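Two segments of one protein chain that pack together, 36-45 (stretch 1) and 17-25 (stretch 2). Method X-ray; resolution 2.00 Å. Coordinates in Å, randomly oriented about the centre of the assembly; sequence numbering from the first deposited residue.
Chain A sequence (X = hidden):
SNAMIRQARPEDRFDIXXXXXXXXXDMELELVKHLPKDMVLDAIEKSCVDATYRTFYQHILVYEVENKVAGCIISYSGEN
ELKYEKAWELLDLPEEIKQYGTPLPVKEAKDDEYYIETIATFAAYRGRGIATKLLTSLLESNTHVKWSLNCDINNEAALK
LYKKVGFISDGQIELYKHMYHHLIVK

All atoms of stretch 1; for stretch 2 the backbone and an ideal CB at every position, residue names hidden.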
ATOM      1  N   PRO A  36     -15.936  13.109   2.391  1.00 31.77           N
ATOM      2  CA  PRO A  36     -15.743  13.594   1.023  1.00 30.26           C
ATOM      3  C   PRO A  36     -14.376  13.169   0.508  1.00 31.84           C
ATOM      4  O   PRO A  36     -13.403  13.240   1.257  1.00 31.98           O
ATOM      5  CB  PRO A  36     -15.804  15.119   1.161  1.00 29.59           C
ATOM      6  CG  PRO A  36     -16.321  15.404   2.530  1.00 30.81           C
ATOM      7  CD  PRO A  36     -15.977  14.210   3.372  1.00 31.60           C
ATOM      8  N   LYS A  37     -14.328  12.731  -0.743  1.00 32.54           N
ATOM      9  CA  LYS A  37     -13.105  12.284  -1.418  1.00 34.67           C
ATOM     10  C   LYS A  37     -12.025  13.331  -1.380  1.00 33.42           C
ATOM     11  O   LYS A  37     -10.845  13.007  -1.308  1.00 30.64           O
ATOM     12  CB  LYS A  37     -13.369  11.964  -2.907  1.00 38.39           C
ATOM     13  CG  LYS A  37     -14.562  11.046  -3.167  1.00 43.60           C
ATOM     14  CD  LYS A  37     -14.409  10.199  -4.432  1.00 47.38           C
ATOM     15  CE  LYS A  37     -15.177   8.872  -4.378  1.00 47.10           C
ATOM     16  NZ  LYS A  37     -16.540   8.973  -3.798  1.00 50.96           N
ATOM     17  N   ASP A  38     -12.442  14.588  -1.471  1.00 33.99           N
ATOM     18  CA  ASP A  38     -11.526  15.707  -1.483  1.00 34.22           C
ATOM     19  C   ASP A  38     -10.711  15.706  -0.215  1.00 34.65           C
ATOM     20  O   ASP A  38      -9.495  15.922  -0.241  1.00 31.26           O
ATOM     21  CB  ASP A  38     -12.305  17.024  -1.558  1.00 38.38           C
ATOM     22  CG  ASP A  38     -11.426  18.199  -1.931  1.00 37.32           C
ATOM     23  OD1 ASP A  38     -11.676  19.301  -1.409  1.00 41.98           O
ATOM     24  OD2 ASP A  38     -10.498  18.020  -2.744  1.00 39.11           O
ATOM     25  N   MET A  39     -11.406  15.441   0.887  1.00 32.00           N
ATOM     26  CA  MET A  39     -10.831  15.557   2.202  1.00 32.82           C
ATOM     27  C   MET A  39      -9.941  14.362   2.486  1.00 29.48           C
ATOM     28  O   MET A  39      -8.871  14.521   3.047  1.00 26.36           O
ATOM     29  CB  MET A  39     -11.935  15.631   3.251  1.00 35.14           C
ATOM     30  CG  MET A  39     -11.597  16.474   4.453  1.00 37.33           C
ATOM     31  SD  MET A  39     -13.103  16.734   5.415  1.00 44.62           S
ATOM     32  CE  MET A  39     -13.231  15.162   6.216  1.00 38.74           C
ATOM     33  N   VAL A  40     -10.395  13.178   2.079  1.00 27.31           N
ATOM     34  CA  VAL A  40      -9.636  11.945   2.260  1.00 25.10           C
ATOM     35  C   VAL A  40      -8.348  11.970   1.423  1.00 24.00           C
ATOM     36  O   VAL A  40      -7.304  11.570   1.891  1.00 22.35           O
ATOM     37  CB  VAL A  40     -10.494  10.711   1.924  1.00 25.18           C
ATOM     38  CG1 VAL A  40      -9.681   9.419   2.033  1.00 24.76           C
ATOM     39  CG2 VAL A  40     -11.720  10.638   2.836  1.00 25.34           C
ATOM     40  N   LEU A  41      -8.421  12.467   0.197  1.00 24.18           N
ATOM     41  CA  LEU A  41      -7.235  12.580  -0.658  1.00 24.74           C
ATOM     42  C   LEU A  41      -6.197  13.522  -0.065  1.00 24.10           C
ATOM     43  O   LEU A  41      -5.017  13.171   0.053  1.00 23.98           O
ATOM     44  CB  LEU A  41      -7.625  13.052  -2.074  1.00 25.56           C
ATOM     45  CG  LEU A  41      -8.319  12.008  -2.950  1.00 25.96           C
ATOM     46  CD1 LEU A  41      -8.778  12.623  -4.276  1.00 27.07           C
ATOM     47  CD2 LEU A  41      -7.388  10.824  -3.211  1.00 26.43           C
ATOM     48  N   ASP A  42      -6.627  14.733   0.283  1.00 22.46           N
ATOM     49  CA  ASP A  42      -5.764  15.657   1.000  1.00 21.68           C
ATOM     50  C   ASP A  42      -5.080  14.971   2.194  1.00 18.66           C
ATOM     51  O   ASP A  42      -3.887  15.139   2.423  1.00 17.80           O
ATOM     52  CB  ASP A  42      -6.561  16.863   1.487  1.00 22.08           C
ATOM     53  CG  ASP A  42      -5.725  17.800   2.297  1.00 22.80           C
ATOM     54  OD1 ASP A  42      -4.829  18.455   1.729  1.00 26.87           O
ATOM     55  OD2 ASP A  42      -5.948  17.876   3.513  1.00 22.34           O
ATOM     56  N   ALA A  43      -5.844  14.210   2.958  1.00 17.87           N
ATOM     57  CA  ALA A  43      -5.276  13.524   4.117  1.00 16.72           C
ATOM     58  C   ALA A  43      -4.197  12.494   3.741  1.00 16.54           C
ATOM     59  O   ALA A  43      -3.149  12.430   4.403  1.00 15.49           O
ATOM     60  CB  ALA A  43      -6.361  12.883   4.936  1.00 16.71           C
ATOM     61  N   ILE A  44      -4.471  11.667   2.723  1.00 15.61           N
ATOM     62  CA  ILE A  44      -3.517  10.637   2.302  1.00 15.96           C
ATOM     63  C   ILE A  44      -2.271  11.302   1.750  1.00 15.99           C
ATOM     64  O   ILE A  44      -1.170  10.867   2.033  1.00 15.74           O
ATOM     65  CB  ILE A  44      -4.125   9.654   1.251  1.00 16.64           C
ATOM     66  CG1 ILE A  44      -5.300   8.882   1.828  1.00 17.59           C
ATOM     67  CG2 ILE A  44      -3.121   8.636   0.765  1.00 16.20           C
ATOM     68  CD1 ILE A  44      -6.316   8.434   0.780  1.00 17.79           C
ATOM     69  N   GLU A  45      -2.444  12.367   0.973  1.00 17.56           N
ATOM     70  CA  GLU A  45      -1.342  13.126   0.440  1.00 18.62           C
ATOM     71  C   GLU A  45      -0.424  13.595   1.572  1.00 17.84           C
ATOM     72  O   GLU A  45       0.795  13.494   1.481  1.00 15.89           O
ATOM     73  CB  GLU A  45      -1.844  14.361  -0.312  1.00 20.97           C
ATOM     74  CG  GLU A  45      -2.573  14.089  -1.626  1.00 24.03           C
ATOM     75  CD  GLU A  45      -3.392  15.281  -2.093  1.00 26.42           C
ATOM     76  OE1 GLU A  45      -3.211  16.368  -1.524  1.00 28.22           O
ATOM     77  OE2 GLU A  45      -4.241  15.141  -3.018  1.00 29.24           O
ATOM     78  N   UNK A  17      -1.737   9.123  -3.696  1.00 17.65           N
ATOM     79  CA  UNK A  17      -2.998   9.270  -2.970  1.00 17.00           C
ATOM     80  C   UNK A  17      -4.192   8.704  -3.750  1.00 16.98           C
ATOM     81  O   UNK A  17      -5.058   8.055  -3.199  1.00 16.53           O
ATOM     82  CB  UNK A  17      -3.243  10.746  -2.652  1.00 17.00           C
ATOM     83  N   UNK A  18      -4.223   8.910  -5.056  1.00 19.31           N
ATOM     84  CA  UNK A  18      -5.332   8.386  -5.853  1.00 20.02           C
ATOM     85  C   UNK A  18      -5.319   6.867  -5.830  1.00 19.43           C
ATOM     86  O   UNK A  18      -6.365   6.232  -5.651  1.00 19.21           O
ATOM     87  CB  UNK A  18      -5.257   8.897  -7.293  1.00 20.02           C
ATOM     88  N   UNK A  19      -4.125   6.290  -5.953  1.00 18.64           N
ATOM     89  CA  UNK A  19      -3.963   4.834  -5.913  1.00 18.49           C
ATOM     90  C   UNK A  19      -4.430   4.247  -4.577  1.00 19.23           C
ATOM     91  O   UNK A  19      -5.198   3.284  -4.562  1.00 17.89           O
ATOM     92  CB  UNK A  19      -2.500   4.462  -6.161  1.00 18.49           C
ATOM     93  N   UNK A  20      -3.956   4.830  -3.466  1.00 18.91           N
ATOM     94  CA  UNK A  20      -4.322   4.374  -2.119  1.00 18.57           C
ATOM     95  C   UNK A  20      -5.821   4.585  -1.921  1.00 18.54           C
ATOM     96  O   UNK A  20      -6.506   3.720  -1.432  1.00 17.08           O
ATOM     97  CB  UNK A  20      -3.522   5.116  -1.046  1.00 18.57           C
ATOM     98  N   UNK A  21      -6.324   5.740  -2.319  1.00 21.23           N
ATOM     99  CA  UNK A  21      -7.751   6.007  -2.218  1.00 23.04           C
ATOM    100  C   UNK A  21      -8.575   4.890  -2.880  1.00 25.07           C
ATOM    101  O   UNK A  21      -9.574   4.415  -2.320  1.00 25.27           O
ATOM    102  CB  UNK A  21      -8.078   7.358  -2.858  1.00 23.04           C
ATOM    103  N   UNK A  22      -8.175   4.487  -4.083  1.00 28.18           N
ATOM    104  CA  UNK A  22      -8.905   3.430  -4.811  1.00 30.14           C
ATOM    105  C   UNK A  22      -8.900   2.126  -4.033  1.00 28.18           C
ATOM    106  O   UNK A  22      -9.918   1.436  -3.941  1.00 28.44           O
ATOM    107  CB  UNK A  22      -8.293   3.207  -6.196  1.00 30.14           C
ATOM    108  N   UNK A  23      -7.760   1.786  -3.452  1.00 27.25           N
ATOM    109  CA  UNK A  23      -7.674   0.573  -2.669  1.00 26.30           C
ATOM    110  C   UNK A  23      -8.600   0.667  -1.452  1.00 26.71           C
ATOM    111  O   UNK A  23      -9.330  -0.284  -1.151  1.00 26.57           O
ATOM    112  CB  UNK A  23      -6.229   0.318  -2.235  1.00 26.30           C
ATOM    113  N   UNK A  24      -8.563   1.793  -0.747  1.00 24.44           N
ATOM    114  CA  UNK A  24      -9.380   1.952   0.464  1.00 25.69           C
ATOM    115  C   UNK A  24     -10.875   1.953   0.136  1.00 28.46           C
ATOM    116  O   UNK A  24     -11.689   1.542   0.957  1.00 27.15           O
ATOM    117  CB  UNK A  24      -9.006   3.247   1.188  1.00 25.69           C
ATOM    118  N   UNK A  25     -11.222   2.426  -1.062  1.00 33.30           N
ATOM    119  CA  UNK A  25     -12.616   2.448  -1.536  1.00 37.85           C
ATOM    120  C   UNK A  25     -13.110   1.028  -1.831  1.00 40.36           C
ATOM    121  O   UNK A  25     -14.240   0.678  -1.456  1.00 40.22           O
ATOM    122  CB  UNK A  25     -12.743   3.319  -2.788  1.00 37.85           C
TER

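Two helices cross here at 121° between their N-to-C directions, their axes 9.2 Å apart at closest approach. They come closest together near the start of stretch 2.

Position 17 points its CB toward stretch 1, and the ideal CB already lies 3.6 Å from Glu 45 CG and 4.0 Å from both Ile 44 CG2 and Leu 41 O. With CB so hemmed in, a small residue suits: alanine, glycine or perhaps serine. The residue is Ala 17. Its CA sits 3.8 Å from Ile 44 CG2, and its CB packs 3.6 Å from Glu 45 CG.

Position 18 points away, its ideal CB 5.0 Å from Leu 41 CD2. Many side chains would do, including long polar ones; it is Lys 18, extended beyond its m chi1. Position 19 also points away, with nothing of stretch 1 within 5.5 Å, so this contact cannot choose; the residue is Leu 19.

At position 20 the CB turns toward stretch 1, 4.0 Å from Ile 44 CG2. A modest apolar residue, valine, alanine or isoleucine, would answer that methyl. Val 20 does so, placing CG1 3.9 Å from Ile 44 CG2.

The ideal CB of position 21 lies 3.6 Å from Leu 41 CD2 and 4.2 Å from Ile 44 CD1, while Val 40 and the aliphatic part of Lys 37 line the way toward the start of the other helix. A long apolar or aromatic side chain, leucine, methionine, phenylalanine or tyrosine, could follow that groove. Tyr 21 takes it with chi1 t, a knob among Lys 37, Val 40, Leu 41 and Ile 44. Val 40 CG1 meets the ring edge, 3.7 Å from Tyr 21 CD2, and Tyr 21 OH reaches a tight 2.9 Å from Lys 37 CG.

Positions 22 and 23 lie out of reach of stretch 1, which leaves them free; they are Met 22 and Val 23.

Position 24 points toward stretch 1, yet its ideal CB has nothing of that stretch within 5.5 Å. A large apolar side chain could bridge the gap, and Trp 24 does, bringing CZ3 3.8 Å from Ile 44 CG1. Ile 44 is thereby the reciprocal knob, set among Ala 17, Val 20, Tyr 21 and Trp 24.

Position 25 faces stretch 1 across open space, with the Lys 37 ammonium suggesting an acid or polar partner. In Asp 25 a water joins the two: it donates to Asp 25 OD1 at 3.2 Å and accepts from Lys 37 NZ at 2.8 Å.

Stretch 2 (17-25) AKLVYMVWD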
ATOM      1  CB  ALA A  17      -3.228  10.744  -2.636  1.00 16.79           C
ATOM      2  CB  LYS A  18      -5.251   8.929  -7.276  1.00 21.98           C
ATOM      3  CG  LYS A  18      -5.455  10.430  -7.354  1.00 24.54           C
ATOM      4  CD  LYS A  18      -5.411  10.884  -8.809  1.00 28.56           C
ATOM      5  CE  LYS A  18      -5.176  12.379  -8.934  1.00 32.59           C
ATOM      6  NZ  LYS A  18      -5.069  12.755 -10.377  1.00 37.39           N
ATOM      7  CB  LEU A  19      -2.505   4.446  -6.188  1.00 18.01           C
ATOM      8  CG  LEU A  19      -2.024   4.501  -7.646  1.00 18.96           C
ATOM      9  CD1 LEU A  19      -0.500   4.487  -7.749  1.00 19.18           C
ATOM     10  CD2 LEU A  19      -2.614   3.361  -8.494  1.00 19.12           C
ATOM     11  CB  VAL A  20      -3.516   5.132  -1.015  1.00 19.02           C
ATOM     12  CG1 VAL A  20      -4.063   4.852   0.391  1.00 19.24           C
ATOM     13  CG2 VAL A  20      -2.037   4.763  -1.088  1.00 18.70           C
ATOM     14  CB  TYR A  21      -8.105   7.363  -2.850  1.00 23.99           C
ATOM     15  CG  TYR A  21      -9.547   7.706  -2.646  1.00 24.15           C
ATOM     16  CD1 TYR A  21     -10.514   7.434  -3.624  1.00 24.92           C
ATOM     17  CD2 TYR A  21      -9.957   8.272  -1.453  1.00 24.23           C
ATOM     18  CE1 TYR A  21     -11.860   7.724  -3.398  1.00 25.65           C
ATOM     19  CE2 TYR A  21     -11.285   8.558  -1.213  1.00 24.65           C
ATOM     20  CZ  TYR A  21     -12.234   8.288  -2.178  1.00 26.17           C
ATOM     21  OH  TYR A  21     -13.546   8.610  -1.875  1.00 26.70           O
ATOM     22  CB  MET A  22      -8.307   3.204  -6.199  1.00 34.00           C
ATOM     23  CG  MET A  22      -8.895   4.100  -7.282  1.00 37.95           C
ATOM     24  SD  MET A  22      -7.778   4.243  -8.680  1.00 48.60           S
ATOM     25  CE  MET A  22      -7.139   2.555  -8.862  1.00 46.63           C
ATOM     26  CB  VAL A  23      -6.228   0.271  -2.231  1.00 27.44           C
ATOM     27  CG1 VAL A  23      -6.193  -0.898  -1.254  1.00 27.14           C
ATOM     28  CG2 VAL A  23      -5.372  -0.056  -3.446  1.00 28.02           C
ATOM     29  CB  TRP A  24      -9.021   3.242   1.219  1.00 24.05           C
ATOM     30  CG  TRP A  24      -7.669   3.242   1.900  1.00 22.99           C
ATOM     31  CD1 TRP A  24      -6.686   2.277   1.818  1.00 22.21           C
ATOM     32  CD2 TRP A  24      -7.145   4.275   2.746  1.00 21.82           C
ATOM     33  NE1 TRP A  24      -5.597   2.648   2.578  1.00 22.26           N
ATOM     34  CE2 TRP A  24      -5.852   3.869   3.155  1.00 21.82           C
ATOM     35  CE3 TRP A  24      -7.651   5.505   3.212  1.00 22.45           C
ATOM     36  CZ2 TRP A  24      -5.055   4.648   3.995  1.00 20.99           C
ATOM     37  CZ3 TRP A  24      -6.868   6.263   4.066  1.00 21.17           C
ATOM     38  CH2 TRP A  24      -5.578   5.833   4.438  1.00 20.75           C
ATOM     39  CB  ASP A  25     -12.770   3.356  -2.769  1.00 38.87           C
ATOM     40  CG  ASP A  25     -14.220   3.430  -3.285  1.00 41.58           C
ATOM     41  OD1 ASP A  25     -15.072   4.091  -2.648  1.00 38.34           O
ATOM     42  OD2 ASP A  25     -14.502   2.821  -4.338  1.00 43.37           O
TER
HETATM   43  O   HOH W   1     -16.886   6.211  -4.151  1.00 38.03           O
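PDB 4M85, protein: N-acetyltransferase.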